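Local coordinates for hemoglobin subunit beta (PDB 3MKB), which carries or stores oxygen as the beta subunit of a four-chain shark hemoglobin, reversibly binding the gas at its heme iron, at residues 61-66 with 73-78; 35-40 with 93-98; 69-74 with 128-133. All coordinates share one frame; numbering follows the deposited sequence.

Contact 1: 61-66 with 73-78; sequences LQDAVK and AEFVNI. With HEM (protoporphyrin IX containing Fe), chain F.
F75 CE2 lies 4.0 Å from A64 CB and, in a different direction, near D63 OD1; both meet the ring obliquely. The CE1 side lies against the heme: methyl CMB comes in at the ring edge, near its plane, with CE1 to CMB 3.7 Å. I78 CD1 covers one face, 4.1 Å above the ring centre, while I78 CG1 touches heme CMA at 3.8 Å. Alanine suits position 64 because a bare methyl lets the ring approach helix 50-65. With an alanine in place of F75, A64 and heme CMB would probably lose their common neighbour, and a gap would open between helix and porphyrin. Further out the contact turns polar. CG of D63 stands anti to the backbone N (chi1 -175°) and carries the carboxylate across to E74, whose CB lies 3.4 Å from D63 OD1. The two acidic side chains cross at about a right angle, their carboxylate planes 80° apart, with D63 OD2 4.2 Å from E74 OE1; the like charges may make each a slightly weaker acid. Around this corner, L61 and V65 pack on F15 of helix 5-17, F75 and I78 rest on A130 and I131 of helix 114-132, and I78 O accepts a hydrogen bond from H82 ND1, probably the proximal histidine, farther along helix 76-85.

Contact 2: 35-40 with 93-98; sequences FPWTNA and FHLLTD. With HEM (protoporphyrin IX containing Fe), chain F.
L95 reaches from helix 93-108, the G helix of the globin fold, into the hollow formed by F35, just past helix 20-34, and by W37 and T38 of the short 3-10 turn (36-39) that is the globin C helix. Its CD2 sits squarely over the F35 ring, a CH-pi contact of 3.8 Å to the centroid and 8° off the normal. The other methyl, CD1, extends anti to CA (chi2 -179°) and is thereby carried to W37 CZ2 at 3.6 Å and to T38 CG2 at 3.8 Å. A branched leucine suits the place, since one methyl can lie over a phenyl face while its twin serves the indole and the threonine.

The second shell sets these groups. T38 is fixed by its hydroxyl, which donates to F35 O at 2.5 Å; T38 N reaches the same oxygen from the opposite face of its plane, so two bonds grip that carbonyl. T38 OG1 lies between the backbone N and the carbonyl carbon, which leaves CG2 to meet L95. One face of the W37 indole is covered by F35 CB. On the helix, F93 and L96 turn to the heme, L96 CD2 meeting CHC at 3.7 Å.

Farther out the turn faces a hemoglobin alpha subunit: W37 stands nearly perpendicular to Y139 of that chain and gives a weak hydrogen bond to its D94, while F35 packs on D125 of the other alpha subunit. Beside L95, H94 offers a ring face to L95 CG. This imidazole is steadied by ND1, which donates to D98 OD2 at 2.8 Å and 167°, in its own ring plane but from above the plane of the carboxylate.

Contact 3: 69-74 with 128-133; sequences DDVKAE and IDAISS. With HEM (protoporphyrin IX containing Fe), chain F.
A close helix-on-helix approach brings A130 of helix 114-132, the last long helix of the globin fold, against V71 and K72 of the short helix 71-74. The CA atoms of K72 and A130 are only 4.3 Å apart, and alanine fits because its methyl fills the seam without forcing the backbones apart: A130 CB lies 3.7 Å from V71 CG1 and 3.8 Å from K72 CA. V71 CG1 is anti to the backbone N (chi1 178°), which turns it to that methyl. Beside this apolar seam, water 2 ties the two main chains together, donating to K72 O at 2.7 Å and to A130 O at 2.6 Å; the carbonyls, both acceptors, could not bond to each other directly. K72 then bends at chi2 and chi3, and its CD touches S133, 4.0 Å from OG. Its ammonium is 5.6 Å from D129 OD1, measured from NZ, a separation that allows mild attraction at most. A lysine works here because its methylenes can pack while the charge stays in solvent. On the turn of helix behind, S132 OG donates to I128 O at 2.7 Å, from above the carbonyl plane. V71 also rests on A64 of helix 50-65, I131 directs CD1 to the heme and packs on H82 of helix 76-85, and I128 and S132 lie against helix 93-108.

In the fold
All three contacts reach the heme, whose iron holds water 1 at 2.2 Å. Contacts 1 and 3 are neighbours, their centres 7 Å apart, and share A73 and E74 on helix 71-74; they interlock through I78 CG2 and I131 CD1, 3.7 Å apart, and through A64 O against V71 CG2. Contact 2 lies across the chain's centre from contact 1, centres about 20 Å apart, and comes no nearer to it than about 6 Å between nearest atoms. Contact 3 bridges the two: its I128 CD1 meets H94 CB at 3.5 Å, and I131 CG2 meets F93 CD2. Helix 114-132 thus spans the heme pocket from the 61-78 corner to helix 93-108.

Contact 1: 61-66 with 73-78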
# COMPACT_ATOMS: atom_id res chain seq x y z
N LEU B 61 -1.65 -18.14 -16.14
CA LEU B 61 -1.89 -16.86 -16.83
C LEU B 61 -2.63 -17.13 -18.14
O LEU B 61 -3.66 -16.51 -18.45
CB LEU B 61 -0.57 -16.13 -17.04
CG LEU B 61 0.07 -15.67 -15.74
CD1 LEU B 61 1.33 -14.93 -16.05
CD2 LEU B 61 -0.91 -14.83 -14.89
N GLN B 62 -2.14 -18.13 -18.89
CA GLN B 62 -2.80 -18.52 -20.12
C GLN B 62 -4.26 -18.95 -19.85
O GLN B 62 -5.16 -18.61 -20.63
CB GLN B 62 -1.98 -19.60 -20.85
CG GLN B 62 -0.77 -19.04 -21.65
CD GLN B 62 -0.70 -19.54 -23.13
OE1 GLN B 62 0.28 -19.26 -23.86
NE2 GLN B 62 -1.75 -20.27 -23.56
N ASP B 63 -4.49 -19.62 -18.71
CA ASP B 63 -5.86 -19.99 -18.29
C ASP B 63 -6.75 -18.77 -18.06
O ASP B 63 -7.93 -18.76 -18.47
CB ASP B 63 -5.80 -20.92 -17.04
CG ASP B 63 -7.17 -21.46 -16.60
OD1 ASP B 63 -7.42 -21.40 -15.37
OD2 ASP B 63 -7.99 -21.98 -17.44
N ALA B 64 -6.18 -17.72 -17.46
CA ALA B 64 -6.87 -16.42 -17.31
C ALA B 64 -7.07 -15.75 -18.65
O ALA B 64 -8.11 -15.16 -18.88
CB ALA B 64 -6.09 -15.45 -16.34
N VAL B 65 -6.06 -15.86 -19.52
CA VAL B 65 -6.16 -15.33 -20.87
C VAL B 65 -7.33 -15.97 -21.61
O VAL B 65 -8.14 -15.23 -22.18
CB VAL B 65 -4.86 -15.47 -21.69
CG1 VAL B 65 -5.11 -15.01 -23.15
CG2 VAL B 65 -3.71 -14.70 -21.03
N LYS B 66 -7.42 -17.30 -21.57
CA LYS B 66 -8.48 -18.01 -22.33
C LYS B 66 -9.86 -17.71 -21.83
O LYS B 66 -10.83 -18.12 -22.44
CB LYS B 66 -8.27 -19.53 -22.32
CG LYS B 66 -7.76 -20.12 -23.64
CD LYS B 66 -6.21 -20.25 -23.68
CE LYS B 66 -5.51 -18.87 -23.87
NZ LYS B 66 -4.05 -18.82 -23.54
N ALA B 73 -13.56 -17.48 -11.19
CA ALA B 73 -14.06 -18.85 -11.27
C ALA B 73 -13.02 -19.95 -11.67
O ALA B 73 -13.17 -21.10 -11.25
CB ALA B 73 -15.30 -18.89 -12.19
N GLU B 74 -11.98 -19.62 -12.44
CA GLU B 74 -11.01 -20.64 -12.86
C GLU B 74 -9.87 -20.75 -11.86
O GLU B 74 -9.04 -21.68 -11.92
CB GLU B 74 -10.46 -20.40 -14.28
CG GLU B 74 -11.46 -19.80 -15.32
CD GLU B 74 -12.39 -20.81 -16.02
OE1 GLU B 74 -12.02 -22.01 -16.20
OE2 GLU B 74 -13.48 -20.38 -16.44
N PHE B 75 -9.81 -19.81 -10.93
CA PHE B 75 -8.68 -19.78 -10.04
C PHE B 75 -8.98 -20.33 -8.63
O PHE B 75 -8.11 -20.30 -7.75
CB PHE B 75 -8.09 -18.34 -10.03
CG PHE B 75 -6.97 -18.12 -11.01
CD1 PHE B 75 -5.69 -17.78 -10.56
CD2 PHE B 75 -7.17 -18.24 -12.40
CE1 PHE B 75 -4.62 -17.58 -11.44
CE2 PHE B 75 -6.11 -18.04 -13.29
CZ PHE B 75 -4.82 -17.70 -12.81
N VAL B 76 -10.20 -20.83 -8.42
CA VAL B 76 -10.61 -21.33 -7.08
C VAL B 76 -9.61 -22.30 -6.47
O VAL B 76 -9.10 -22.06 -5.35
CB VAL B 76 -12.08 -21.88 -7.03
CG1 VAL B 76 -12.58 -21.94 -5.58
CG2 VAL B 76 -13.00 -21.00 -7.78
N ASN B 77 -9.29 -23.36 -7.20
CA ASN B 77 -8.38 -24.37 -6.70
C ASN B 77 -6.95 -23.85 -6.61
O ASN B 77 -6.20 -24.22 -5.69
CB ASN B 77 -8.46 -25.63 -7.57
CG ASN B 77 -9.89 -26.00 -7.94
OD1 ASN B 77 -10.28 -26.02 -9.14
ND2 ASN B 77 -10.73 -26.25 -6.90
N ILE B 78 -6.57 -22.98 -7.57
CA ILE B 78 -5.22 -22.38 -7.54
C ILE B 78 -5.10 -21.55 -6.27
O ILE B 78 -4.13 -21.62 -5.54
CB ILE B 78 -4.92 -21.53 -8.82
CG1 ILE B 78 -4.66 -22.43 -10.03
CG2 ILE B 78 -3.66 -20.63 -8.62
CD1 ILE B 78 -5.18 -21.89 -11.35
CHA HEM F . 2.32 -23.11 -7.35
CHB HEM F . 0.14 -19.95 -10.28
CHC HEM F . 2.07 -16.44 -7.67
CHD HEM F . 4.52 -19.60 -4.86
C1A HEM F . 1.51 -22.53 -8.28
C2A HEM F . 0.62 -23.26 -9.12
C3A HEM F . 0.04 -22.39 -9.93
C4A HEM F . 0.54 -21.10 -9.63
CMA HEM F . -1.01 -22.74 -11.01
CAA HEM F . 0.39 -24.79 -9.11
CBA HEM F . -0.60 -25.18 -8.02
CGA HEM F . -0.89 -26.66 -8.16
O1A HEM F . -1.69 -27.06 -9.04
O2A HEM F . -0.31 -27.45 -7.39
C1B HEM F . 0.46 -18.70 -9.87
C2B HEM F . 0.02 -17.45 -10.47
C3B HEM F . 0.58 -16.48 -9.72
C4B HEM F . 1.37 -17.09 -8.65
CMB HEM F . -0.90 -17.23 -11.72
CAB HEM F . 0.42 -14.97 -9.94
CBB HEM F . 0.02 -14.27 -8.86
C1C HEM F . 2.93 -16.99 -6.71
C2C HEM F . 3.82 -16.26 -5.83
C3C HEM F . 4.49 -17.13 -5.10
C4C HEM F . 4.05 -18.45 -5.44
CMC HEM F . 4.03 -14.75 -5.75
CAC HEM F . 5.54 -16.81 -4.00
CBC HEM F . 6.48 -15.86 -4.18
C1D HEM F . 4.21 -20.84 -5.31
C2D HEM F . 4.79 -22.10 -4.85
C3D HEM F . 4.08 -23.17 -5.66
C4D HEM F . 3.16 -22.47 -6.51
CMD HEM F . 5.89 -22.31 -3.79
CAD HEM F . 4.27 -24.71 -5.63
CBD HEM F . 5.45 -25.12 -6.48
CGD HEM F . 5.67 -26.61 -6.15
O1D HEM F . 5.47 -27.45 -7.07
O2D HEM F . 6.04 -27.00 -4.99
NA HEM F . 1.46 -21.19 -8.61
NB HEM F . 1.25 -18.45 -8.78
NC HEM F . 3.09 -18.34 -6.45
ND HEM F . 3.25 -21.12 -6.26
FE HEM F . 2.20 -19.73 -7.41
O HOH W 1 3.94 -19.25 -8.67

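Contact 2: 35-40 with 93-98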
# COMPACT_ATOMS: atom_id res chain seq x y z
N PHE B 35 13.07 -8.16 -4.72
CA PHE B 35 12.33 -8.44 -3.48
C PHE B 35 12.73 -9.79 -2.84
O PHE B 35 11.97 -10.75 -2.89
CB PHE B 35 10.80 -8.42 -3.73
CG PHE B 35 10.35 -7.24 -4.51
CD1 PHE B 35 9.90 -7.40 -5.84
CD2 PHE B 35 10.38 -5.95 -3.94
CE1 PHE B 35 9.47 -6.30 -6.59
CE2 PHE B 35 9.91 -4.80 -4.68
CZ PHE B 35 9.49 -4.98 -6.00
N PRO B 36 13.93 -9.86 -2.20
CA PRO B 36 14.53 -11.15 -1.74
C PRO B 36 13.69 -11.98 -0.80
O PRO B 36 13.79 -13.22 -0.73
CB PRO B 36 15.82 -10.69 -1.04
CG PRO B 36 16.17 -9.54 -1.76
CD PRO B 36 14.85 -8.76 -1.90
N TRP B 37 12.81 -11.30 -0.07
CA TRP B 37 12.05 -12.01 0.91
C TRP B 37 11.13 -12.96 0.20
O TRP B 37 10.69 -13.93 0.79
CB TRP B 37 11.29 -11.04 1.84
CG TRP B 37 10.29 -10.14 1.13
CD1 TRP B 37 9.03 -10.44 0.84
CD2 TRP B 37 10.54 -8.84 0.62
NE1 TRP B 37 8.43 -9.39 0.21
CE2 TRP B 37 9.35 -8.38 0.07
CE3 TRP B 37 11.66 -7.99 0.61
CZ2 TRP B 37 9.23 -7.16 -0.53
CZ3 TRP B 37 11.54 -6.73 0.05
CH2 TRP B 37 10.33 -6.33 -0.51
N THR B 38 10.88 -12.72 -1.09
CA THR B 38 10.00 -13.60 -1.89
C THR B 38 10.63 -14.95 -2.25
O THR B 38 9.92 -15.86 -2.67
CB THR B 38 9.59 -12.96 -3.20
OG1 THR B 38 10.77 -12.70 -3.99
CG2 THR B 38 8.84 -11.67 -2.94
N ASN B 39 11.94 -15.07 -2.10
CA ASN B 39 12.60 -16.37 -2.31
C ASN B 39 12.32 -17.39 -1.19
O ASN B 39 12.66 -18.56 -1.33
CB ASN B 39 14.12 -16.22 -2.62
CG ASN B 39 14.68 -17.40 -3.51
OD1 ASN B 39 15.66 -17.22 -4.24
ND2 ASN B 39 14.08 -18.57 -3.42
N ALA B 40 11.66 -16.95 -0.11
CA ALA B 40 11.46 -17.78 1.08
C ALA B 40 10.65 -19.00 0.79
O ALA B 40 10.77 -20.00 1.46
CB ALA B 40 10.79 -16.98 2.20
N PHE B 93 1.88 -11.30 -4.08
CA PHE B 93 1.49 -11.58 -5.47
C PHE B 93 1.86 -10.48 -6.51
O PHE B 93 2.37 -10.79 -7.58
CB PHE B 93 -0.02 -11.84 -5.56
CG PHE B 93 -0.45 -13.21 -4.99
CD1 PHE B 93 0.33 -14.34 -5.19
CD2 PHE B 93 -1.64 -13.33 -4.26
CE1 PHE B 93 -0.02 -15.55 -4.70
CE2 PHE B 93 -2.05 -14.57 -3.79
CZ PHE B 93 -1.22 -15.70 -3.99
N HIS B 94 1.58 -9.21 -6.23
CA HIS B 94 1.89 -8.14 -7.17
C HIS B 94 3.40 -7.94 -7.38
O HIS B 94 3.80 -7.25 -8.27
CB HIS B 94 1.22 -6.80 -6.74
CG HIS B 94 1.98 -6.07 -5.67
ND1 HIS B 94 2.92 -5.11 -5.94
CD2 HIS B 94 1.96 -6.20 -4.32
CE1 HIS B 94 3.45 -4.67 -4.81
NE2 HIS B 94 2.89 -5.33 -3.81
N LEU B 95 4.24 -8.41 -6.46
CA LEU B 95 5.69 -8.33 -6.67
C LEU B 95 6.07 -9.20 -7.87
O LEU B 95 6.93 -8.86 -8.64
CB LEU B 95 6.42 -8.77 -5.41
CG LEU B 95 6.01 -7.96 -4.18
CD1 LEU B 95 6.80 -8.43 -2.87
CD2 LEU B 95 6.26 -6.49 -4.46
N LEU B 96 5.42 -10.34 -8.00
CA LEU B 96 5.56 -11.17 -9.18
C LEU B 96 5.02 -10.50 -10.42
O LEU B 96 5.71 -10.39 -11.38
CB LEU B 96 4.90 -12.53 -8.99
CG LEU B 96 5.08 -13.45 -10.19
CD1 LEU B 96 6.55 -13.60 -10.53
CD2 LEU B 96 4.45 -14.81 -9.94
N THR B 97 3.77 -10.07 -10.38
CA THR B 97 3.16 -9.49 -11.58
C THR B 97 3.84 -8.17 -11.96
O THR B 97 4.01 -7.91 -13.10
CB THR B 97 1.66 -9.31 -11.43
OG1 THR B 97 1.39 -8.39 -10.36
CG2 THR B 97 0.95 -10.68 -11.19
N ASP B 98 4.28 -7.37 -11.00
CA ASP B 98 5.03 -6.12 -11.33
C ASP B 98 6.36 -6.44 -12.04
O ASP B 98 6.81 -5.70 -12.91
CB ASP B 98 5.30 -5.25 -10.07
CG ASP B 98 4.03 -4.55 -9.56
OD1 ASP B 98 3.04 -4.38 -10.33
OD2 ASP B 98 4.00 -4.21 -8.36
CHA HEM F . 2.32 -23.11 -7.35
CHB HEM F . 0.14 -19.95 -10.28
CHC HEM F . 2.07 -16.44 -7.67
CHD HEM F . 4.52 -19.60 -4.86
C1A HEM F . 1.51 -22.53 -8.28
C2A HEM F . 0.62 -23.26 -9.12
C3A HEM F . 0.04 -22.39 -9.93
C4A HEM F . 0.54 -21.10 -9.63
CMA HEM F . -1.01 -22.74 -11.01
CAA HEM F . 0.39 -24.79 -9.11
CBA HEM F . -0.60 -25.18 -8.02
CGA HEM F . -0.89 -26.66 -8.16
O1A HEM F . -1.69 -27.06 -9.04
O2A HEM F . -0.31 -27.45 -7.39
C1B HEM F . 0.46 -18.70 -9.87
C2B HEM F . 0.02 -17.45 -10.47
C3B HEM F . 0.58 -16.48 -9.72
C4B HEM F . 1.37 -17.09 -8.65
CMB HEM F . -0.90 -17.23 -11.72
CAB HEM F . 0.42 -14.97 -9.94
CBB HEM F . 0.02 -14.27 -8.86
C1C HEM F . 2.93 -16.99 -6.71
C2C HEM F . 3.82 -16.26 -5.83
C3C HEM F . 4.49 -17.13 -5.10
C4C HEM F . 4.05 -18.45 -5.44
CMC HEM F . 4.03 -14.75 -5.75
CAC HEM F . 5.54 -16.81 -4.00
CBC HEM F . 6.48 -15.86 -4.18
C1D HEM F . 4.21 -20.84 -5.31
C2D HEM F . 4.79 -22.10 -4.85
C3D HEM F . 4.08 -23.17 -5.66
C4D HEM F . 3.16 -22.47 -6.51
CMD HEM F . 5.89 -22.31 -3.79
CAD HEM F . 4.27 -24.71 -5.63
CBD HEM F . 5.45 -25.12 -6.48
CGD HEM F . 5.67 -26.61 -6.15
O1D HEM F . 5.47 -27.45 -7.07
O2D HEM F . 6.04 -27.00 -4.99
NA HEM F . 1.46 -21.19 -8.61
NB HEM F . 1.25 -18.45 -8.78
NC HEM F . 3.09 -18.34 -6.45
ND HEM F . 3.25 -21.12 -6.26
FE HEM F . 2.20 -19.73 -7.41
O HOH W 1 3.94 -19.25 -8.67

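Contact 3: 69-74 with 128-133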
# COMPACT_ATOMS: atom_id res chain seq x y z
N ASP B 69 -13.13 -13.09 -18.99
CA ASP B 69 -14.37 -12.69 -18.29
C ASP B 69 -14.71 -13.55 -17.04
O ASP B 69 -15.57 -13.17 -16.25
CB ASP B 69 -15.57 -12.64 -19.26
CG ASP B 69 -15.35 -11.68 -20.43
OD1 ASP B 69 -15.47 -10.45 -20.25
OD2 ASP B 69 -15.06 -12.16 -21.54
N ASP B 70 -14.05 -14.68 -16.85
CA ASP B 70 -14.36 -15.53 -15.70
C ASP B 70 -13.12 -15.97 -14.94
O ASP B 70 -13.05 -17.12 -14.54
CB ASP B 70 -15.09 -16.80 -16.15
CG ASP B 70 -16.35 -16.52 -16.96
OD1 ASP B 70 -16.52 -17.15 -18.04
OD2 ASP B 70 -17.17 -15.68 -16.51
N VAL B 71 -12.13 -15.10 -14.77
CA VAL B 71 -10.87 -15.57 -14.20
C VAL B 71 -11.07 -16.10 -12.78
O VAL B 71 -10.57 -17.17 -12.44
CB VAL B 71 -9.73 -14.50 -14.24
CG1 VAL B 71 -8.45 -15.02 -13.59
CG2 VAL B 71 -9.45 -14.08 -15.68
N LYS B 72 -11.79 -15.33 -11.97
CA LYS B 72 -12.08 -15.63 -10.58
C LYS B 72 -12.49 -17.12 -10.46
O LYS B 72 -11.84 -17.91 -9.74
CB LYS B 72 -13.23 -14.70 -10.15
CG LYS B 72 -13.62 -14.67 -8.65
CD LYS B 72 -12.98 -13.50 -7.87
CE LYS B 72 -13.69 -12.14 -8.07
NZ LYS B 72 -13.42 -11.20 -6.91
N ALA B 73 -13.56 -17.48 -11.19
CA ALA B 73 -14.06 -18.85 -11.27
C ALA B 73 -13.02 -19.95 -11.67
O ALA B 73 -13.17 -21.10 -11.25
CB ALA B 73 -15.30 -18.89 -12.19
N GLU B 74 -11.98 -19.62 -12.44
CA GLU B 74 -11.01 -20.64 -12.86
C GLU B 74 -9.87 -20.75 -11.86
O GLU B 74 -9.04 -21.68 -11.92
CB GLU B 74 -10.46 -20.40 -14.28
CG GLU B 74 -11.46 -19.80 -15.32
CD GLU B 74 -12.39 -20.81 -16.02
OE1 GLU B 74 -12.02 -22.01 -16.20
OE2 GLU B 74 -13.48 -20.38 -16.44
N ILE B 128 -4.52 -10.94 -9.73
CA ILE B 128 -4.24 -10.88 -8.27
C ILE B 128 -5.54 -11.10 -7.49
O ILE B 128 -5.59 -11.88 -6.52
CB ILE B 128 -3.57 -9.55 -7.82
CG1 ILE B 128 -2.15 -9.42 -8.43
CG2 ILE B 128 -3.51 -9.46 -6.25
CD1 ILE B 128 -1.60 -7.94 -8.45
N ASP B 129 -6.63 -10.45 -7.92
CA ASP B 129 -7.87 -10.61 -7.17
C ASP B 129 -8.32 -12.08 -7.19
O ASP B 129 -8.75 -12.62 -6.18
CB ASP B 129 -8.97 -9.71 -7.73
CG ASP B 129 -8.67 -8.25 -7.55
OD1 ASP B 129 -9.42 -7.46 -8.12
OD2 ASP B 129 -7.71 -7.89 -6.85
N ALA B 130 -8.17 -12.73 -8.34
CA ALA B 130 -8.60 -14.12 -8.54
C ALA B 130 -7.85 -15.12 -7.65
O ALA B 130 -8.46 -15.99 -7.00
CB ALA B 130 -8.46 -14.50 -9.97
N ILE B 131 -6.52 -15.00 -7.63
CA ILE B 131 -5.68 -15.86 -6.83
C ILE B 131 -5.70 -15.50 -5.31
O ILE B 131 -5.36 -16.35 -4.45
CB ILE B 131 -4.24 -15.95 -7.41
CG1 ILE B 131 -3.53 -17.22 -6.92
CG2 ILE B 131 -3.47 -14.56 -7.23
CD1 ILE B 131 -2.14 -17.45 -7.52
N SER B 132 -6.17 -14.30 -4.99
CA SER B 132 -6.37 -13.89 -3.58
C SER B 132 -7.72 -14.24 -2.98
O SER B 132 -7.89 -14.11 -1.76
CB SER B 132 -6.14 -12.38 -3.40
OG SER B 132 -4.87 -12.01 -3.89
N SER B 133 -8.65 -14.71 -3.79
CA SER B 133 -10.06 -14.76 -3.37
C SER B 133 -10.35 -15.79 -2.26
O SER B 133 -11.24 -15.59 -1.43
CB SER B 133 -10.99 -14.98 -4.57
OG SER B 133 -12.36 -14.79 -4.18
CHA HEM F . 2.32 -23.11 -7.35
CHB HEM F . 0.14 -19.95 -10.28
CHC HEM F . 2.07 -16.44 -7.67
CHD HEM F . 4.52 -19.60 -4.86
C1A HEM F . 1.51 -22.53 -8.28
C2A HEM F . 0.62 -23.26 -9.12
C3A HEM F . 0.04 -22.39 -9.93
C4A HEM F . 0.54 -21.10 -9.63
CMA HEM F . -1.01 -22.74 -11.01
CAA HEM F . 0.39 -24.79 -9.11
CBA HEM F . -0.60 -25.18 -8.02
CGA HEM F . -0.89 -26.66 -8.16
O1A HEM F . -1.69 -27.06 -9.04
O2A HEM F . -0.31 -27.45 -7.39
C1B HEM F . 0.46 -18.70 -9.87
C2B HEM F . 0.02 -17.45 -10.47
C3B HEM F . 0.58 -16.48 -9.72
C4B HEM F . 1.37 -17.09 -8.65
CMB HEM F . -0.90 -17.23 -11.72
CAB HEM F . 0.42 -14.97 -9.94
CBB HEM F . 0.02 -14.27 -8.86
C1C HEM F . 2.93 -16.99 -6.71
C2C HEM F . 3.82 -16.26 -5.83
C3C HEM F . 4.49 -17.13 -5.10
C4C HEM F . 4.05 -18.45 -5.44
CMC HEM F . 4.03 -14.75 -5.75
CAC HEM F . 5.54 -16.81 -4.00
CBC HEM F . 6.48 -15.86 -4.18
C1D HEM F . 4.21 -20.84 -5.31
C2D HEM F . 4.79 -22.10 -4.85
C3D HEM F . 4.08 -23.17 -5.66
C4D HEM F . 3.16 -22.47 -6.51
CMD HEM F . 5.89 -22.31 -3.79
CAD HEM F . 4.27 -24.71 -5.63
CBD HEM F . 5.45 -25.12 -6.48
CGD HEM F . 5.67 -26.61 -6.15
O1D HEM F . 5.47 -27.45 -7.07
O2D HEM F . 6.04 -27.00 -4.99
NA HEM F . 1.46 -21.19 -8.61
NB HEM F . 1.25 -18.45 -8.78
NC HEM F . 3.09 -18.34 -6.45
ND HEM F . 3.25 -21.12 -6.26
FE HEM F . 2.20 -19.73 -7.41
O HOH W 2 -10.37 -17.67 -7.51
O HOH W 1 3.94 -19.25 -8.67